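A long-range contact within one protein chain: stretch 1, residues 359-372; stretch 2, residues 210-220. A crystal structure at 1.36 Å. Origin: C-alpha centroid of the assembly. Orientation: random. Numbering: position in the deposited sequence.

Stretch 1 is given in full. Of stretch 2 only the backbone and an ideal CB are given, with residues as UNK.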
ATOM      1  N   ARG A 359       3.315  -6.044   5.537  1.00  8.68           N
ATOM      2  CA  ARG A 359       2.894  -6.861   6.668  1.00  8.25           C
ATOM      3  C   ARG A 359       3.139  -8.350   6.404  1.00  8.65           C
ATOM      4  O   ARG A 359       3.103  -8.810   5.264  1.00  9.29           O
ATOM      5  CB  ARG A 359       1.396  -6.656   6.958  1.00  9.88           C
ATOM      6  CG  ARG A 359       1.080  -5.339   7.586  1.00  9.34           C
ATOM      7  CD  ARG A 359      -0.272  -5.325   8.255  1.00  9.73           C
ATOM      8  NE  ARG A 359      -1.435  -5.220   7.378  1.00  7.83           N
ATOM      9  CZ  ARG A 359      -2.316  -6.192   7.159  1.00  7.86           C
ATOM     10  NH1 ARG A 359      -2.106  -7.429   7.596  1.00  8.75           N
ATOM     11  NH2 ARG A 359      -3.407  -5.932   6.455  1.00  9.25           N
ATOM     12  N   LEU A 360       3.309  -9.119   7.473  1.00  9.49           N
ATOM     13  CA  LEU A 360       3.492 -10.566   7.341  1.00  9.21           C
ATOM     14  C   LEU A 360       2.332 -11.230   6.594  1.00  9.79           C
ATOM     15  O   LEU A 360       2.562 -12.169   5.816  1.00  9.76           O
ATOM     16  CB  LEU A 360       3.709 -11.190   8.722  1.00 10.15           C
ATOM     17  CG  LEU A 360       4.053 -12.675   8.758  1.00  9.97           C
ATOM     18  CD1 LEU A 360       5.405 -12.964   8.134  1.00 11.06           C
ATOM     19  CD2 LEU A 360       3.994 -13.160  10.187  1.00 11.42           C
ATOM     20  N   ALA A 361       1.103 -10.745   6.772  1.00  8.76           N
ATOM     21  CA  ALA A 361      -0.021 -11.362   6.068  1.00  8.78           C
ATOM     22  C   ALA A 361       0.148 -11.276   4.552  1.00  9.47           C
ATOM     23  O   ALA A 361      -0.344 -12.135   3.832  1.00  9.09           O
ATOM     24  CB  ALA A 361      -1.313 -10.728   6.468  1.00  8.81           C
ATOM     25  N   ASP A 362       0.797 -10.225   4.070  1.00  8.94           N
ATOM     26  CA  ASP A 362       1.092 -10.085   2.637  1.00  9.51           C
ATOM     27  C   ASP A 362       1.993 -11.234   2.178  1.00  8.61           C
ATOM     28  O   ASP A 362       1.792 -11.821   1.111  1.00  9.53           O
ATOM     29  CB  ASP A 362       1.761  -8.724   2.424  1.00 10.17           C
ATOM     30  CG  ASP A 362       1.714  -8.227   1.009  1.00 14.52           C
ATOM     31  OD1 ASP A 362       1.639  -9.024   0.067  1.00 14.99           O
ATOM     32  OD2 ASP A 362       1.755  -6.990   0.848  1.00 15.58           O
ATOM     33  N   VAL A 363       3.007 -11.546   2.979  1.00  7.97           N
ATOM     34  CA  VAL A 363       3.913 -12.627   2.629  1.00  9.00           C
ATOM     35  C   VAL A 363       3.152 -13.958   2.628  1.00  9.75           C
ATOM     36  O   VAL A 363       3.394 -14.797   1.756  1.00 10.04           O
ATOM     37  CB  VAL A 363       5.170 -12.669   3.537  1.00  9.13           C
ATOM     38  CG1 VAL A 363       6.161 -13.676   3.024  1.00 11.02           C
ATOM     39  CG2 VAL A 363       5.826 -11.304   3.614  1.00 11.29           C
ATOM     40  N   TYR A 364       2.236 -14.139   3.578  1.00  8.65           N
ATOM     41  CA  TYR A 364       1.407 -15.356   3.598  1.00  9.57           C
ATOM     42  C   TYR A 364       0.623 -15.495   2.302  1.00 11.42           C
ATOM     43  O   TYR A 364       0.593 -16.565   1.684  1.00 10.12           O
ATOM     44  CB  TYR A 364       0.424 -15.343   4.783  1.00  8.83           C
ATOM     45  CG  TYR A 364       1.014 -15.653   6.161  1.00  9.29           C
ATOM     46  CD1 TYR A 364       2.380 -15.605   6.397  1.00 10.69           C
ATOM     47  CD2 TYR A 364       0.188 -16.006   7.228  1.00  9.65           C
ATOM     48  CE1 TYR A 364       2.898 -15.902   7.655  1.00 10.46           C
ATOM     49  CE2 TYR A 364       0.704 -16.293   8.466  1.00  9.08           C
ATOM     50  CZ  TYR A 364       2.054 -16.240   8.684  1.00 10.29           C
ATOM     51  OH  TYR A 364       2.506 -16.571   9.944  1.00 11.87           O
ATOM     52  N   LEU A 365      -0.047 -14.426   1.892  1.00  9.02           N
ATOM     53  CA  LEU A 365      -0.862 -14.486   0.692  1.00  8.68           C
ATOM     54  C   LEU A 365      -0.020 -14.590  -0.579  1.00  8.60           C
ATOM     55  O   LEU A 365      -0.412 -15.253  -1.536  1.00  9.86           O
ATOM     56  CB  LEU A 365      -1.828 -13.285   0.612  1.00  9.57           C
ATOM     57  CG  LEU A 365      -2.883 -13.228   1.712  1.00  9.77           C
ATOM     58  CD1 LEU A 365      -3.689 -11.955   1.609  1.00 12.99           C
ATOM     59  CD2 LEU A 365      -3.802 -14.401   1.666  1.00 11.86           C
ATOM     60  N   THR A 366       1.143 -13.943  -0.581  1.00  8.91           N
ATOM     61  CA  THR A 366       2.089 -14.057  -1.702  1.00  9.42           C
ATOM     62  C   THR A 366       2.586 -15.489  -1.864  1.00  9.75           C
ATOM     63  O   THR A 366       2.655 -16.013  -2.977  1.00  9.54           O
ATOM     64  CB  THR A 366       3.281 -13.083  -1.508  1.00  9.16           C
ATOM     65  OG1 THR A 366       2.788 -11.743  -1.585  1.00 10.45           O
ATOM     66  CG2 THR A 366       4.374 -13.239  -2.568  1.00 10.30           C
ATOM     67  N   TYR A 367       2.903 -16.136  -0.755  1.00  9.61           N
ATOM     68  CA  TYR A 367       3.321 -17.528  -0.804  1.00  8.87           C
ATOM     69  C   TYR A 367       2.203 -18.395  -1.406  1.00  8.88           C
ATOM     70  O   TYR A 367       2.452 -19.220  -2.293  1.00  9.87           O
ATOM     71  CB  TYR A 367       3.680 -18.000   0.609  1.00 10.50           C
ATOM     72  CG  TYR A 367       4.243 -19.406   0.722  1.00 11.02           C
ATOM     73  CD1 TYR A 367       4.883 -20.023  -0.343  1.00 11.88           C
ATOM     74  CD2 TYR A 367       4.142 -20.097   1.914  1.00 10.03           C
ATOM     75  CE1 TYR A 367       5.395 -21.311  -0.228  1.00 11.81           C
ATOM     76  CE2 TYR A 367       4.647 -21.385   2.038  1.00 13.71           C
ATOM     77  CZ  TYR A 367       5.273 -21.979   0.963  1.00 12.41           C
ATOM     78  OH  TYR A 367       5.768 -23.262   1.093  1.00 14.10           O
ATOM     79  N   ALA A 368       0.966 -18.193  -0.956  1.00  9.07           N
ATOM     80  CA  ALA A 368      -0.153 -18.952  -1.487  1.00  9.06           C
ATOM     81  C   ALA A 368      -0.286 -18.779  -2.994  1.00 10.37           C
ATOM     82  O   ALA A 368      -0.488 -19.746  -3.737  1.00  9.73           O
ATOM     83  CB  ALA A 368      -1.461 -18.553  -0.792  1.00  9.42           C
ATOM     84  N   GLU A 369      -0.180 -17.543  -3.468  1.00  8.87           N
ATOM     85  CA  GLU A 369      -0.347 -17.260  -4.887  1.00  8.98           C
ATOM     86  C   GLU A 369       0.793 -17.884  -5.692  1.00  9.84           C
ATOM     87  O   GLU A 369       0.594 -18.382  -6.809  1.00 10.11           O
ATOM     88  CB  GLU A 369      -0.450 -15.740  -5.132  1.00  9.35           C
ATOM     89  CG  GLU A 369      -0.784 -15.347  -6.553  1.00  9.60           C
ATOM     90  CD  GLU A 369      -1.027 -13.848  -6.745  1.00 10.50           C
ATOM     91  OE1 GLU A 369      -1.165 -13.122  -5.745  1.00 11.00           O
ATOM     92  OE2 GLU A 369      -1.120 -13.419  -7.913  1.00 12.42           O
ATOM     93  N   ALA A 370       2.001 -17.863  -5.133  1.00  9.53           N
ATOM     94  CA  ALA A 370       3.141 -18.473  -5.815  1.00  9.92           C
ATOM     95  C   ALA A 370       3.028 -20.002  -5.850  1.00  9.49           C
ATOM     96  O   ALA A 370       3.513 -20.626  -6.800  1.00 10.99           O
ATOM     97  CB  ALA A 370       4.452 -18.041  -5.178  1.00 11.10           C
ATOM     98  N   CYS A 371       2.388 -20.595  -4.843  1.00 10.66           N
ATOM     99  CA  CYS A 371       2.098 -22.035  -4.868  1.00 10.82           C
ATOM    100  C   CYS A 371       1.001 -22.384  -5.881  1.00 11.09           C
ATOM    101  O   CYS A 371       1.091 -23.407  -6.575  1.00 12.41           O
ATOM    102  CB  CYS A 371       1.728 -22.539  -3.475  1.00 11.30           C
ATOM    103  SG  CYS A 371       3.087 -22.565  -2.311  1.00 12.45           S
ATOM    104  N   LEU A 372      -0.032 -21.555  -5.989  1.00 10.11           N
ATOM    105  CA  LEU A 372      -1.034 -21.735  -7.032  1.00 10.56           C
ATOM    106  C   LEU A 372      -0.370 -21.775  -8.412  1.00 12.48           C
ATOM    107  O   LEU A 372      -0.657 -22.655  -9.234  1.00 12.37           O
ATOM    108  CB  LEU A 372      -2.051 -20.611  -6.950  1.00 10.19           C
ATOM    109  CG  LEU A 372      -3.112 -20.584  -8.050  1.00 11.01           C
ATOM    110  CD1 LEU A 372      -4.066 -21.768  -7.956  1.00 11.95           C
ATOM    111  CD2 LEU A 372      -3.903 -19.280  -8.007  1.00 12.38           C
ATOM    112  N   UNK A 210      11.400 -19.105  -7.162  1.00 12.28           N
ATOM    113  CA  UNK A 210      12.079 -18.131  -6.318  1.00 11.86           C
ATOM    114  C   UNK A 210      11.126 -17.408  -5.347  1.00 10.01           C
ATOM    115  O   UNK A 210      11.447 -17.241  -4.176  1.00 11.35           O
ATOM    116  CB  UNK A 210      12.792 -17.104  -7.200  1.00 11.86           C
ATOM    117  N   UNK A 211       9.949 -17.009  -5.820  1.00 11.30           N
ATOM    118  CA  UNK A 211       8.946 -16.404  -4.945  1.00  9.95           C
ATOM    119  C   UNK A 211       8.586 -17.353  -3.798  1.00 10.03           C
ATOM    120  O   UNK A 211       8.478 -16.952  -2.641  1.00 11.09           O
ATOM    121  CB  UNK A 211       7.693 -16.037  -5.743  1.00  9.95           C
ATOM    122  N   UNK A 212       8.397 -18.631  -4.130  1.00 11.26           N
ATOM    123  CA  UNK A 212       8.095 -19.622  -3.089  1.00 11.51           C
ATOM    124  C   UNK A 212       9.242 -19.780  -2.103  1.00 10.81           C
ATOM    125  O   UNK A 212       9.029 -19.889  -0.904  1.00 12.63           O
ATOM    126  CB  UNK A 212       7.775 -20.976  -3.725  1.00 11.51           C
ATOM    127  N   UNK A 213      10.466 -19.820  -2.609  1.00 11.57           N
ATOM    128  CA  UNK A 213      11.607 -19.984  -1.726  1.00 12.94           C
ATOM    129  C   UNK A 213      11.741 -18.826  -0.737  1.00 11.60           C
ATOM    130  O   UNK A 213      11.917 -19.046   0.455  1.00 14.08           O
ATOM    131  CB  UNK A 213      12.888 -20.116  -2.552  1.00 12.94           C
ATOM    132  N   UNK A 214      11.652 -17.588  -1.226  1.00 11.83           N
ATOM    133  CA  UNK A 214      11.767 -16.442  -0.334  1.00 11.36           C
ATOM    134  C   UNK A 214      10.563 -16.324   0.609  1.00 11.87           C
ATOM    135  O   UNK A 214      10.735 -16.059   1.796  1.00 12.41           O
ATOM    136  CB  UNK A 214      11.916 -15.159  -1.154  1.00 11.36           C
ATOM    137  N   UNK A 215       9.353 -16.502   0.086  1.00 11.08           N
ATOM    138  CA  UNK A 215       8.181 -16.352   0.931  1.00  9.75           C
ATOM    139  C   UNK A 215       8.112 -17.473   1.977  1.00 10.04           C
ATOM    140  O   UNK A 215       7.805 -17.224   3.133  1.00 10.93           O
ATOM    141  CB  UNK A 215       6.912 -16.341   0.076  1.00  9.75           C
ATOM    142  N   UNK A 216       8.423 -18.705   1.575  1.00 10.43           N
ATOM    143  CA  UNK A 216       8.354 -19.825   2.516  1.00 11.50           C
ATOM    144  C   UNK A 216       9.361 -19.645   3.643  1.00 11.99           C
ATOM    145  O   UNK A 216       9.075 -19.949   4.791  1.00 12.99           O
ATOM    146  CB  UNK A 216       8.604 -21.151   1.794  1.00 11.50           C
ATOM    147  N   UNK A 217      10.543 -19.118   3.316  1.00 12.13           N
ATOM    148  CA  UNK A 217      11.563 -18.873   4.338  1.00 12.61           C
ATOM    149  C   UNK A 217      10.995 -17.918   5.410  1.00 11.28           C
ATOM    150  O   UNK A 217      11.058 -18.187   6.608  1.00 12.16           O
ATOM    151  CB  UNK A 217      12.830 -18.291   3.708  1.00 12.61           C
ATOM    152  N   UNK A 218      10.390 -16.813   4.976  1.00 11.87           N
ATOM    153  CA  UNK A 218       9.788 -15.879   5.922  1.00 11.89           C
ATOM    154  C   UNK A 218       8.663 -16.532   6.730  1.00 10.98           C
ATOM    155  O   UNK A 218       8.619 -16.436   7.958  1.00 12.16           O
ATOM    156  CB  UNK A 218       9.252 -14.654   5.178  1.00 11.89           C
ATOM    157  N   UNK A 219       7.743 -17.187   6.038  1.00 11.37           N
ATOM    158  CA  UNK A 219       6.592 -17.774   6.701  1.00 11.27           C
ATOM    159  C   UNK A 219       6.978 -18.849   7.706  1.00 11.51           C
ATOM    160  O   UNK A 219       6.461 -18.887   8.824  1.00 12.54           O
ATOM    161  CB  UNK A 219       5.638 -18.362   5.659  1.00 11.27           C
ATOM    162  N   UNK A 220       7.864 -19.746   7.291  1.00 11.73           N
ATOM    163  CA  UNK A 220       8.229 -20.897   8.118  1.00 13.21           C
ATOM    164  C   UNK A 220       9.302 -20.629   9.162  1.00 14.26           C
ATOM    165  O   UNK A 220       9.259 -21.241  10.230  1.00 16.57           O
ATOM    166  CB  UNK A 220       8.704 -22.035   7.212  1.00 13.21           C
TER

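The backbone of 210-220 is helical throughout and runs roughly antiparallel to helix 360-372, at 148° with axes 8.7 Å apart at closest approach.

At position 210 nothing of stretch 1 lies near the ideal CB, so stretch 1 sets no demand; it is L210.

Position 211 points toward stretch 1, its ideal CB 3.9 Å from A370 CB. The methyl already makes contact, which favors a small apolar residue. A211 packs its CB against that of A370.

Position 212 points sideways, its ideal CB 4.2 Å from Y367 CE1 and 4.7 Å from A370 CB. Near the end of stretch 1, the carbonyl of A370 receives no backbone hydrogen bond from within the stretch, so a long side chain ending in a donor, lysine, arginine or glutamine, would fit. R212 extends past A370, its CG 3.7 Å from A370 CB, and R212 NH1 donates to A370 O at 3.0 Å; its CD lies 3.8 Å from C371 SG.

Stretch 1 approaches neither ideal CB at 213 or 214, so it sets no demand there. Q213 points away; Y214 starts sideways and its ring leads away.

At 215 the helices are close: its CA is 5.3 Å from Y367 CA, and the ideal CB is 3.7 Å from Y367 CB and 4.0 Å from V363 CG1. Alanine or glycine suits best. A215 sets its methyl against both side chains.

Position 216 points sideways, its ideal CB 3.5 Å from Y367 CZ. Alanine, serine or another compact residue would suit. In S216, CB lies over one face of the Y367 ring, 4.0 Å from its centroid, a CH-pi contact, while OG donates to the R212 O of its own helix at 2.7 Å.

Position 217 is out of reach of stretch 1, which does not constrain it; it is D217.

Position 218 points toward V363, whose CG1 is 3.9 Å from the ideal CB, with L360 CD1 at 5.1 Å. Valine, isoleucine or leucine would suit. V218 CG1 reaches to 3.8 Å from L360 CD1.

Position 219 points sideways, with Y364 CE1 4.2 Å and Y367 CD2 4.4 Å from the ideal CB, so a small, apolar or sulfur-bearing side chain is expected. C219, chi1 m, places SG 3.4 Å from Y364 CD1 and 4.0 Å from Y367 CD2, oblique to both rings. A water joins C219 O to Y364 OH.

At position 220 the ideal CB is 6.9 Å from Y367 OH, a polar group that a long polar residue could approach; E220 OE2 is bridged to Y367 OH by a water.

Stretch 2 (210-220) LARQYASDVCE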
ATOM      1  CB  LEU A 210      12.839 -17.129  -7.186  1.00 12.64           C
ATOM      2  CG  LEU A 210      14.088 -17.707  -7.863  1.00 14.28           C
ATOM      3  CD1 LEU A 210      14.545 -16.821  -9.021  1.00 15.45           C
ATOM      4  CD2 LEU A 210      15.188 -17.885  -6.861  1.00 20.04           C
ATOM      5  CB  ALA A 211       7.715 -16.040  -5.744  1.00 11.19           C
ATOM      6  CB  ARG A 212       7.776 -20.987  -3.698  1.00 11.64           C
ATOM      7  CG  ARG A 212       6.419 -21.062  -4.371  1.00 12.57           C
ATOM      8  CD  ARG A 212       6.057 -22.492  -4.700  1.00 13.27           C
ATOM      9  NE  ARG A 212       6.957 -23.112  -5.671  1.00 13.86           N
ATOM     10  CZ  ARG A 212       6.746 -23.158  -6.986  1.00 12.89           C
ATOM     11  NH1 ARG A 212       5.679 -22.596  -7.530  1.00 14.89           N
ATOM     12  NH2 ARG A 212       7.613 -23.778  -7.774  1.00 15.24           N
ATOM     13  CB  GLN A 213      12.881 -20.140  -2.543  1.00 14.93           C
ATOM     14  CG  GLN A 213      12.994 -21.481  -3.241  1.00 19.80           C
ATOM     15  CD  GLN A 213      14.286 -21.598  -4.019  1.00 27.42           C
ATOM     16  OE1 GLN A 213      14.311 -21.422  -5.236  1.00 37.72           O
ATOM     17  NE2 GLN A 213      15.373 -21.878  -3.314  1.00 43.64           N
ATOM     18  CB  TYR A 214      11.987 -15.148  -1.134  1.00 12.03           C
ATOM     19  CG  TYR A 214      13.398 -15.055  -1.657  1.00 12.76           C
ATOM     20  CD1 TYR A 214      14.438 -14.732  -0.811  1.00 13.73           C
ATOM     21  CD2 TYR A 214      13.695 -15.317  -2.985  1.00 12.51           C
ATOM     22  CE1 TYR A 214      15.741 -14.669  -1.268  1.00 14.34           C
ATOM     23  CE2 TYR A 214      14.997 -15.265  -3.454  1.00 14.39           C
ATOM     24  CZ  TYR A 214      16.012 -14.930  -2.595  1.00 15.49           C
ATOM     25  OH  TYR A 214      17.309 -14.874  -3.082  1.00 20.09           O
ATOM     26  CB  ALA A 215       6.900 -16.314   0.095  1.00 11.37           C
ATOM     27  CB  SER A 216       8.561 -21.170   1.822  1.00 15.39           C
ATOM     28  OG  SER A 216       9.844 -21.285   1.283  1.00 20.04           O
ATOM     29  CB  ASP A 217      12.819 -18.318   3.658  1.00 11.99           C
ATOM     30  CG  ASP A 217      14.014 -18.222   4.582  1.00 15.34           C
ATOM     31  OD1 ASP A 217      14.049 -18.891   5.634  1.00 14.89           O
ATOM     32  OD2 ASP A 217      14.939 -17.466   4.217  1.00 16.98           O
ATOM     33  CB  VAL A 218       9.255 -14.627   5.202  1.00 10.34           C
ATOM     34  CG1 VAL A 218       8.585 -13.676   6.183  1.00 12.88           C
ATOM     35  CG2 VAL A 218      10.385 -13.903   4.464  1.00 12.03           C
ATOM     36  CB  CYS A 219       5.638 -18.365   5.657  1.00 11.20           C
ATOM     37  SG  CYS A 219       4.858 -17.140   4.575  1.00 12.28           S
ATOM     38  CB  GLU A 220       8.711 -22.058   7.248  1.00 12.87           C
ATOM     39  CG  GLU A 220       7.733 -22.535   6.177  1.00 14.43           C
ATOM     40  CD  GLU A 220       6.568 -23.381   6.683  1.00 11.40           C
ATOM     41  OE1 GLU A 220       6.316 -23.453   7.905  1.00 15.08           O
ATOM     42  OE2 GLU A 220       5.896 -23.962   5.803  1.00 13.29           O
TER
HETATM   43  O   HOH W   1       5.158 -16.677   9.994  1.00 14.02           O
HETATM   44  O   HOH W   2       6.835 -24.191   3.315  1.00 16.89           O
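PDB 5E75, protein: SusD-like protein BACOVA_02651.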